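Local coordinates for protein SsfX3 (Streptomyces sp. SF2575, PDB 3SKV) that probably transfers a salicylyl group onto a tetracycline intermediate during antibiotic biosynthesis, acting as a GDSL/SGNH-type acyltransferase, at residues A[117-125]-A[131-139]; A[156-164]-A[196-207]. The protein carries 1 engineered substitution. One frame throughout, in Å; residues are numbered along the deposited sequence.

Contact 1. Residues A[117-125]-A[131-139]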
loop_
_atom_site.group_PDB
_atom_site.type_symbol
_atom_site.label_atom_id
_atom_site.label_comp_id
_atom_site.label_asym_id
_atom_site.label_seq_id
_atom_site.Cartn_x
_atom_site.Cartn_y
_atom_site.Cartn_z
ATOM N N GLU A 117 0.390 16.692 8.372
ATOM C CA GLU A 117 0.842 15.390 7.867
ATOM C C GLU A 117 2.395 15.297 7.714
ATOM O O GLU A 117 2.917 15.573 6.626
ATOM C CB GLU A 117 0.075 14.969 6.582
ATOM C CG GLU A 117 -0.128 16.069 5.538
ATOM C CD GLU A 117 -0.802 15.700 4.222
ATOM O OE1 GLU A 117 -0.875 14.493 3.890
ATOM O OE2 GLU A 117 -1.230 16.633 3.501
ATOM N N PRO A 118 3.146 14.918 8.794
ATOM C CA PRO A 118 4.625 14.850 8.692
ATOM C C PRO A 118 5.175 13.856 7.667
ATOM O O PRO A 118 4.738 12.699 7.611
ATOM C CB PRO A 118 5.070 14.489 10.117
ATOM C CG PRO A 118 3.871 13.827 10.733
ATOM C CD PRO A 118 2.693 14.567 10.158
ATOM N N ALA A 119 6.132 14.326 6.849
ATOM C CA ALA A 119 6.773 13.530 5.799
ATOM C C ALA A 119 7.882 12.664 6.407
ATOM O O ALA A 119 8.967 13.159 6.730
ATOM C CB ALA A 119 7.328 14.445 4.723
ATOM N N LEU A 120 7.577 11.375 6.616
ATOM C CA LEU A 120 8.521 10.438 7.228
ATOM C C LEU A 120 8.987 9.350 6.276
ATOM O O LEU A 120 8.264 8.951 5.370
ATOM C CB LEU A 120 7.975 9.823 8.540
ATOM C CG LEU A 120 7.499 10.794 9.660
ATOM C CD1 LEU A 120 6.710 10.046 10.717
ATOM C CD2 LEU A 120 8.680 11.580 10.292
ATOM N N LEU A 121 10.212 8.898 6.494
ATOM C CA LEU A 121 10.910 7.860 5.775
ATOM C C LEU A 121 11.438 6.968 6.894
ATOM O O LEU A 121 12.032 7.459 7.862
ATOM C CB LEU A 121 12.066 8.521 4.968
ATOM C CG LEU A 121 13.120 7.730 4.115
ATOM C CD1 LEU A 121 13.817 6.618 4.847
ATOM C CD2 LEU A 121 12.670 7.436 2.729
ATOM N N ASP A 122 11.181 5.663 6.788
ATOM C CA ASP A 122 11.667 4.718 7.778
ATOM C C ASP A 122 12.861 3.983 7.252
ATOM O O ASP A 122 12.899 3.621 6.073
ATOM C CB ASP A 122 10.580 3.725 8.196
ATOM C CG ASP A 122 9.580 4.276 9.205
ATOM O OD1 ASP A 122 9.806 5.401 9.716
ATOM O OD2 ASP A 122 8.574 3.576 9.492
ATOM N N VAL A 123 13.838 3.765 8.141
ATOM C CA VAL A 123 15.046 3.005 7.863
ATOM C C VAL A 123 14.975 1.764 8.771
ATOM O O VAL A 123 15.022 1.867 10.009
ATOM C CB VAL A 123 16.357 3.831 8.063
ATOM C CG1 VAL A 123 17.581 3.022 7.663
ATOM C CG2 VAL A 123 16.321 5.157 7.289
ATOM N N LEU A 124 14.815 0.594 8.142
ATOM C CA LEU A 124 14.799 -0.676 8.849
ATOM C C LEU A 124 16.113 -1.382 8.606
ATOM O O LEU A 124 16.642 -1.333 7.487
ATOM C CB LEU A 124 13.626 -1.548 8.406
ATOM C CG LEU A 124 12.333 -1.399 9.201
ATOM C CD1 LEU A 124 11.692 -0.051 8.975
ATOM C CD2 LEU A 124 11.381 -2.487 8.844
ATOM N N VAL A 125 16.670 -1.988 9.658
ATOM C CA VAL A 125 17.919 -2.733 9.585
ATOM C C VAL A 125 17.604 -4.144 10.079
ATOM O O VAL A 125 17.260 -4.320 11.247
ATOM C CB VAL A 125 19.058 -2.041 10.385
ATOM C CG1 VAL A 125 20.299 -2.935 10.465
ATOM C CG2 VAL A 125 19.406 -0.688 9.773
ATOM N N ARG A 131 15.686 4.081 12.238
ATOM C CA ARG A 131 15.533 5.541 12.158
ATOM C C ARG A 131 14.296 5.954 11.414
ATOM O O ARG A 131 14.037 5.466 10.311
ATOM C CB ARG A 131 16.769 6.179 11.457
ATOM C CG ARG A 131 16.982 7.695 11.676
ATOM C CD ARG A 131 17.664 8.011 12.996
ATOM N NE ARG A 131 18.624 6.960 13.355
ATOM C CZ ARG A 131 19.925 7.013 13.082
ATOM N NH1 ARG A 131 20.447 8.089 12.505
ATOM N NH2 ARG A 131 20.717 6.003 13.412
ATOM N N THR A 132 13.559 6.900 11.994
ATOM C CA THR A 132 12.440 7.561 11.336
ATOM C C THR A 132 13.048 8.918 10.988
ATOM O O THR A 132 13.609 9.565 11.858
ATOM C CB THR A 132 11.175 7.573 12.205
ATOM O OG1 THR A 132 10.819 6.230 12.534
ATOM C CG2 THR A 132 9.986 8.183 11.487
ATOM N N VAL A 133 13.048 9.280 9.706
ATOM C CA VAL A 133 13.668 10.500 9.176
ATOM C C VAL A 133 12.579 11.465 8.721
ATOM O O VAL A 133 11.675 11.064 7.987
ATOM C CB VAL A 133 14.643 10.146 7.999
ATOM C CG1 VAL A 133 15.446 11.353 7.514
ATOM C CG2 VAL A 133 15.589 9.013 8.378
ATOM N N GLU A 134 12.683 12.745 9.128
ATOM C CA GLU A 134 11.719 13.768 8.710
ATOM C C GLU A 134 12.209 14.342 7.389
ATOM O O GLU A 134 13.348 14.808 7.315
ATOM C CB GLU A 134 11.556 14.880 9.764
ATOM C CG GLU A 134 10.973 14.404 11.085
ATOM C CD GLU A 134 10.937 15.451 12.180
ATOM O OE1 GLU A 134 12.024 15.866 12.646
ATOM O OE2 GLU A 134 9.818 15.826 12.599
ATOM N N LEU A 135 11.374 14.285 6.347
ATOM C CA LEU A 135 11.744 14.761 5.013
ATOM C C LEU A 135 11.455 16.244 4.744
ATOM O O LEU A 135 10.457 16.790 5.227
ATOM C CB LEU A 135 11.029 13.920 3.932
ATOM C CG LEU A 135 11.320 12.421 3.858
ATOM C CD1 LEU A 135 10.426 11.786 2.847
ATOM C CD2 LEU A 135 12.755 12.143 3.481
ATOM N N LYS A 136 12.293 16.856 3.891
ATOM C CA LYS A 136 12.114 18.219 3.404
ATOM C C LYS A 136 11.252 18.127 2.131
ATOM O O LYS A 136 11.512 17.286 1.273
ATOM C CB LYS A 136 13.477 18.877 3.110
ATOM C CG LYS A 136 13.437 20.375 3.304
ATOM C CD LYS A 136 14.241 21.148 2.265
ATOM C CE LYS A 136 13.833 22.608 2.167
ATOM N NZ LYS A 136 12.435 22.801 1.661
ATOM N N LEU A 137 10.221 18.967 2.019
ATOM C CA LEU A 137 9.311 18.935 0.861
ATOM C C LEU A 137 9.681 19.884 -0.256
ATOM O O LEU A 137 10.217 20.961 0.012
ATOM C CB LEU A 137 7.855 19.232 1.284
ATOM C CG LEU A 137 7.142 18.188 2.125
ATOM C CD1 LEU A 137 5.660 18.431 2.105
ATOM C CD2 LEU A 137 7.441 16.779 1.640
ATOM N N ASP A 138 9.320 19.498 -1.504
ATOM C CA ASP A 138 9.466 20.252 -2.761
ATOM C C ASP A 138 10.839 20.921 -2.923
ATOM O O ASP A 138 10.947 22.118 -3.242
ATOM C CB ASP A 138 8.302 21.262 -2.935
ATOM C CG ASP A 138 6.909 20.676 -2.717
ATOM O OD1 ASP A 138 6.610 19.604 -3.302
ATOM O OD2 ASP A 138 6.112 21.298 -1.980
ATOM N N ALA A 139 11.891 20.133 -2.681
ATOM C CA ALA A 139 13.263 20.610 -2.740
ATOM C C ALA A 139 14.212 19.464 -3.034
ATOM O O ALA A 139 13.955 18.324 -2.632
ATOM C CB ALA A 139 13.638 21.242 -1.407
#
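Val123 and Arg131 open a run of backbone bonds in an antiparallel beta hairpin, strands 120-125 and 128-134, within the jelly-roll-type N-terminal domain. All four backbone N and O atoms of this pair are used: Val123 N gives to Arg131 O at 2.8 Å, and Arg131 N returns to Val123 O at 3.2 Å. Leu121 and Val133 form the next hydrogen-bonded pair, with Val133 N 2.8 Å from Leu121 O and Leu121 N giving to Val133 O at 3.0 Å. Leu135 N gives to Ala119 O at 2.7 Å. The backbone of Asp122 bonds instead to Trp158 of strand 153-158, while its side chain lies on the same face as those of Leu120 and Thr132. Its carboxylate is divided: OD2 probably accepts from the hydroxyls of Ser203 and Ser205, while OD1 takes Thr132 OG1 at 3.1 Å from well above the carboxylate plane. With OG1 beside its own backbone N (chi1 -58°), Thr132 lies alongside the aspartate. Arg131 bends away to give NH2 to Asp146 O. Leu121, Val123 and Val133 share the face packed against strand 141-145 of the other sheet. On the Asp122 face, Leu120 runs side by side with Glu134, bringing CD2 to 3.7 Å from the glutamate CG.

Contact 2. Residues A[156-164]-A[196-207]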
loop_
_atom_site.group_PDB
_atom_site.type_symbol
_atom_site.label_atom_id
_atom_site.label_comp_id
_atom_site.label_asym_id
_atom_site.label_seq_id
_atom_site.Cartn_x
_atom_site.Cartn_y
_atom_site.Cartn_z
ATOM N N GLU A 156 16.360 -1.538 4.619
ATOM C CA GLU A 156 15.096 -1.276 3.916
ATOM C C GLU A 156 14.726 0.163 4.189
ATOM O O GLU A 156 14.623 0.580 5.351
ATOM C CB GLU A 156 13.931 -2.184 4.357
ATOM C CG GLU A 156 14.215 -3.676 4.451
ATOM C CD GLU A 156 13.208 -4.491 5.256
ATOM O OE1 GLU A 156 12.018 -4.103 5.300
ATOM O OE2 GLU A 156 13.606 -5.536 5.822
ATOM N N LEU A 157 14.554 0.923 3.126
ATOM C CA LEU A 157 14.123 2.320 3.182
ATOM C C LEU A 157 12.642 2.312 2.785
ATOM O O LEU A 157 12.327 2.032 1.622
ATOM C CB LEU A 157 14.940 3.161 2.173
ATOM C CG LEU A 157 16.153 3.952 2.692
ATOM C CD1 LEU A 157 16.996 3.148 3.667
ATOM C CD2 LEU A 157 17.004 4.396 1.556
ATOM N N TRP A 158 11.745 2.500 3.766
ATOM C CA TRP A 158 10.309 2.540 3.529
ATOM C C TRP A 158 9.953 3.961 3.204
ATOM O O TRP A 158 9.970 4.850 4.065
ATOM C CB TRP A 158 9.545 2.072 4.754
ATOM C CG TRP A 158 9.587 0.602 4.924
ATOM C CD1 TRP A 158 10.652 -0.155 5.320
ATOM C CD2 TRP A 158 8.474 -0.291 4.812
ATOM N NE1 TRP A 158 10.280 -1.483 5.408
ATOM C CE2 TRP A 158 8.951 -1.594 5.100
ATOM C CE3 TRP A 158 7.131 -0.125 4.437
ATOM C CZ2 TRP A 158 8.130 -2.715 5.047
ATOM C CZ3 TRP A 158 6.338 -1.244 4.326
ATOM C CH2 TRP A 158 6.825 -2.519 4.659
ATOM N N LEU A 159 9.670 4.178 1.946
ATOM C CA LEU A 159 9.378 5.480 1.355
ATOM C C LEU A 159 8.082 6.099 1.901
ATOM O O LEU A 159 7.209 5.348 2.346
ATOM C CB LEU A 159 9.362 5.343 -0.190
ATOM C CG LEU A 159 10.633 4.720 -0.874
ATOM C CD1 LEU A 159 10.661 5.058 -2.368
ATOM C CD2 LEU A 159 11.940 5.248 -0.242
ATOM N N PRO A 160 7.967 7.456 1.916
ATOM C CA PRO A 160 6.754 8.101 2.443
ATOM C C PRO A 160 5.455 7.671 1.767
ATOM O O PRO A 160 5.418 7.397 0.572
ATOM C CB PRO A 160 7.049 9.600 2.272
ATOM C CG PRO A 160 8.060 9.651 1.174
ATOM C CD PRO A 160 8.933 8.477 1.448
ATOM N N THR A 161 4.391 7.636 2.563
ATOM C CA THR A 161 3.062 7.153 2.208
ATOM C C THR A 161 2.118 8.055 1.417
ATOM O O THR A 161 1.338 7.533 0.616
ATOM C CB THR A 161 2.381 6.488 3.418
ATOM O OG1 THR A 161 2.484 7.355 4.546
ATOM C CG2 THR A 161 2.981 5.129 3.763
ATOM N N LEU A 162 2.136 9.370 1.637
ATOM C CA LEU A 162 1.198 10.262 0.932
ATOM C C LEU A 162 1.906 11.270 0.004
ATOM O O LEU A 162 1.368 12.352 -0.287
ATOM C CB LEU A 162 0.313 10.980 1.981
ATOM C CG LEU A 162 -0.431 10.050 2.961
ATOM C CD1 LEU A 162 -0.691 10.731 4.314
ATOM C CD2 LEU A 162 -1.673 9.444 2.315
ATOM N N LEU A 163 3.104 10.892 -0.473
ATOM C CA LEU A 163 3.976 11.736 -1.258
ATOM C C LEU A 163 4.564 11.022 -2.451
ATOM O O LEU A 163 4.786 9.815 -2.410
ATOM C CB LEU A 163 5.168 12.070 -0.343
ATOM C CG LEU A 163 5.289 13.409 0.405
ATOM C CD1 LEU A 163 4.015 13.836 1.090
ATOM C CD2 LEU A 163 6.367 13.295 1.449
ATOM N N GLN A 164 4.958 11.795 -3.458
ATOM C CA GLN A 164 5.737 11.289 -4.583
ATOM C C GLN A 164 7.202 11.469 -4.138
ATOM O O GLN A 164 7.579 12.542 -3.677
ATOM C CB GLN A 164 5.460 12.081 -5.860
ATOM C CG GLN A 164 4.063 11.870 -6.402
ATOM C CD GLN A 164 3.803 12.700 -7.639
ATOM O OE1 GLN A 164 4.684 12.952 -8.472
ATOM N NE2 GLN A 164 2.556 13.076 -7.827
ATOM N N CYS A 196 -6.781 6.520 2.527
ATOM C CA CYS A 196 -5.338 6.478 2.399
ATOM C C CYS A 196 -4.840 5.809 3.662
ATOM O O CYS A 196 -5.220 6.200 4.777
ATOM C CB CYS A 196 -4.772 7.885 2.254
ATOM S SG CYS A 196 -5.576 8.881 0.967
ATOM N N HIS A 197 -4.027 4.775 3.483
ATOM C CA HIS A 197 -3.507 3.982 4.589
ATOM C C HIS A 197 -2.374 4.595 5.371
ATOM O O HIS A 197 -2.074 4.120 6.465
ATOM C CB HIS A 197 -3.163 2.571 4.119
ATOM C CG HIS A 197 -4.352 1.828 3.584
ATOM N ND1 HIS A 197 -5.571 1.830 4.254
ATOM C CD2 HIS A 197 -4.460 1.065 2.478
ATOM C CE1 HIS A 197 -6.367 1.061 3.539
ATOM N NE2 HIS A 197 -5.744 0.583 2.457
ATOM N N GLY A 198 -1.746 5.631 4.827
ATOM C CA GLY A 198 -0.638 6.288 5.513
ATOM C C GLY A 198 -1.110 7.145 6.667
ATOM O O GLY A 198 -0.353 7.399 7.595
ATOM N N ARG A 199 -2.387 7.565 6.617
ATOM C CA ARG A 199 -3.003 8.425 7.601
ATOM C C ARG A 199 -3.192 7.754 8.978
ATOM O O ARG A 199 -3.795 6.668 9.087
ATOM C CB ARG A 199 -4.303 9.024 7.047
ATOM C CG ARG A 199 -4.700 10.327 7.745
ATOM C CD ARG A 199 -4.131 11.555 7.060
ATOM N NE ARG A 199 -5.040 12.099 6.048
ATOM C CZ ARG A 199 -5.035 11.764 4.759
ATOM N NH1 ARG A 199 -4.172 10.865 4.302
ATOM N NH2 ARG A 199 -5.900 12.318 3.920
ATOM N N GLY A 200 -2.642 8.416 10.001
ATOM C CA GLY A 200 -2.709 7.965 11.390
ATOM C C GLY A 200 -1.626 6.969 11.764
ATOM O O GLY A 200 -1.419 6.701 12.949
ATOM N N ALA A 201 -0.919 6.406 10.769
ATOM C CA ALA A 201 0.157 5.472 11.089
ATOM C C ALA A 201 1.333 6.257 11.711
ATOM O O ALA A 201 1.558 7.438 11.386
ATOM C CB ALA A 201 0.595 4.709 9.845
ATOM N N ALA A 202 2.029 5.614 12.661
ATOM C CA ALA A 202 3.169 6.215 13.354
ATOM C C ALA A 202 4.261 6.633 12.353
ATOM O O ALA A 202 4.819 7.729 12.465
ATOM C CB ALA A 202 3.716 5.239 14.383
ATOM N N SER A 203 4.511 5.792 11.345
ATOM C CA SER A 203 5.519 6.024 10.306
ATOM C C SER A 203 5.262 5.051 9.130
ATOM O O SER A 203 4.440 4.144 9.306
ATOM C CB SER A 203 6.921 5.848 10.900
ATOM O OG SER A 203 7.147 4.556 11.441
ATOM N N PRO A 204 5.932 5.172 7.939
ATOM C CA PRO A 204 5.595 4.254 6.803
ATOM C C PRO A 204 5.662 2.743 7.023
ATOM O O PRO A 204 4.919 2.006 6.370
ATOM C CB PRO A 204 6.528 4.704 5.670
ATOM C CG PRO A 204 6.919 6.093 6.029
ATOM C CD PRO A 204 6.909 6.203 7.515
ATOM N N SER A 205 6.582 2.269 7.894
ATOM C CA SER A 205 6.721 0.837 8.159
ATOM C C SER A 205 5.703 0.408 9.224
ATOM O O SER A 205 5.625 -0.775 9.569
ATOM C CB SER A 205 8.149 0.486 8.575
ATOM O OG SER A 205 8.465 1.062 9.832
ATOM N N ARG A 206 4.873 1.365 9.688
ATOM C CA ARG A 206 3.904 1.071 10.731
ATOM C C ARG A 206 2.443 1.251 10.336
ATOM O O ARG A 206 1.588 1.410 11.214
ATOM C CB ARG A 206 4.310 1.728 12.055
ATOM C CG ARG A 206 5.512 1.023 12.723
ATOM C CD ARG A 206 5.954 1.673 14.014
ATOM N NE ARG A 206 6.692 2.904 13.712
ATOM C CZ ARG A 206 7.037 3.827 14.609
ATOM N NH1 ARG A 206 6.718 3.670 15.891
ATOM N NH2 ARG A 206 7.694 4.917 14.230
ATOM N N THR A 207 2.139 1.154 9.012
ATOM C CA THR A 207 0.752 1.150 8.532
ATOM C C THR A 207 0.249 -0.272 8.813
ATOM O O THR A 207 1.071 -1.177 9.018
ATOM C CB THR A 207 0.627 1.494 7.026
ATOM O OG1 THR A 207 1.295 0.503 6.254
ATOM C CG2 THR A 207 1.173 2.873 6.676
#
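Ser205 CB sits over one face of the Trp158 indole, a CH-pi contact 3.9 Å from the centroid of the five-membered ring and 12° off its normal. Pro204 O approaches the same ring obliquely, 3.6 Å from CE3. The indole N-H is used within its own strand, NE1 giving to Glu156 OE1 at 3.1 Å on the anti side of the carboxylate, and Arg86 adds a cation-pi interaction. Arg206 has Ala202 CB over the centre of one guanidinium face, while NE and NH2 together grip Ser203 OG. Between the segments themselves there is no hydrogen bond; they meet through packing. Pro204 CB presses on Leu159 O at 3.5 Å and on Thr161 CG2. The Thr161 hydroxyl, held between backbone N and carbonyl carbon (chi1 49°), lies 3.4 Å from Gly198 CA, where the absence of a side chain makes room. Farther along, Leu162 CD2 rests 3.5 Å from Cys196 CB, and CD1 and CD2 both meet NH1 of the poorly ordered Arg199, whose side chain crosses that of Leu162 at about a right angle. Thr207 N-caps helix 208-216 through Ala210 N. Altogether this is a domain interface, in which the jelly-roll-type domain packs on the loop after strand 187-192, the loop that follows the GDS block in SGNH hydrolase folds.

Along the chain the contacts come in series: contact 1 closes before contact 2 opens, and their centres lie about 9 Å apart. Strands 120-125 and 153-158 are neighbours in one antiparallel sheet, so the hairpin of contact 1 and the first segment of contact 2 belong to the same N-terminal domain. The 196-207 loop comes from the GDSL-type domain instead. Contact 1 lies toward the outside, about 17 Å from the centre of the chain to its own centre, and contact 2 nearer the middle, at about 9 Å. They touch directly, Leu120 O packing 3.2 Å from Pro204 CG. Asp122 and the packing at Pro204 thus join the N-terminal sheet to the loop of the GDSL-type domain.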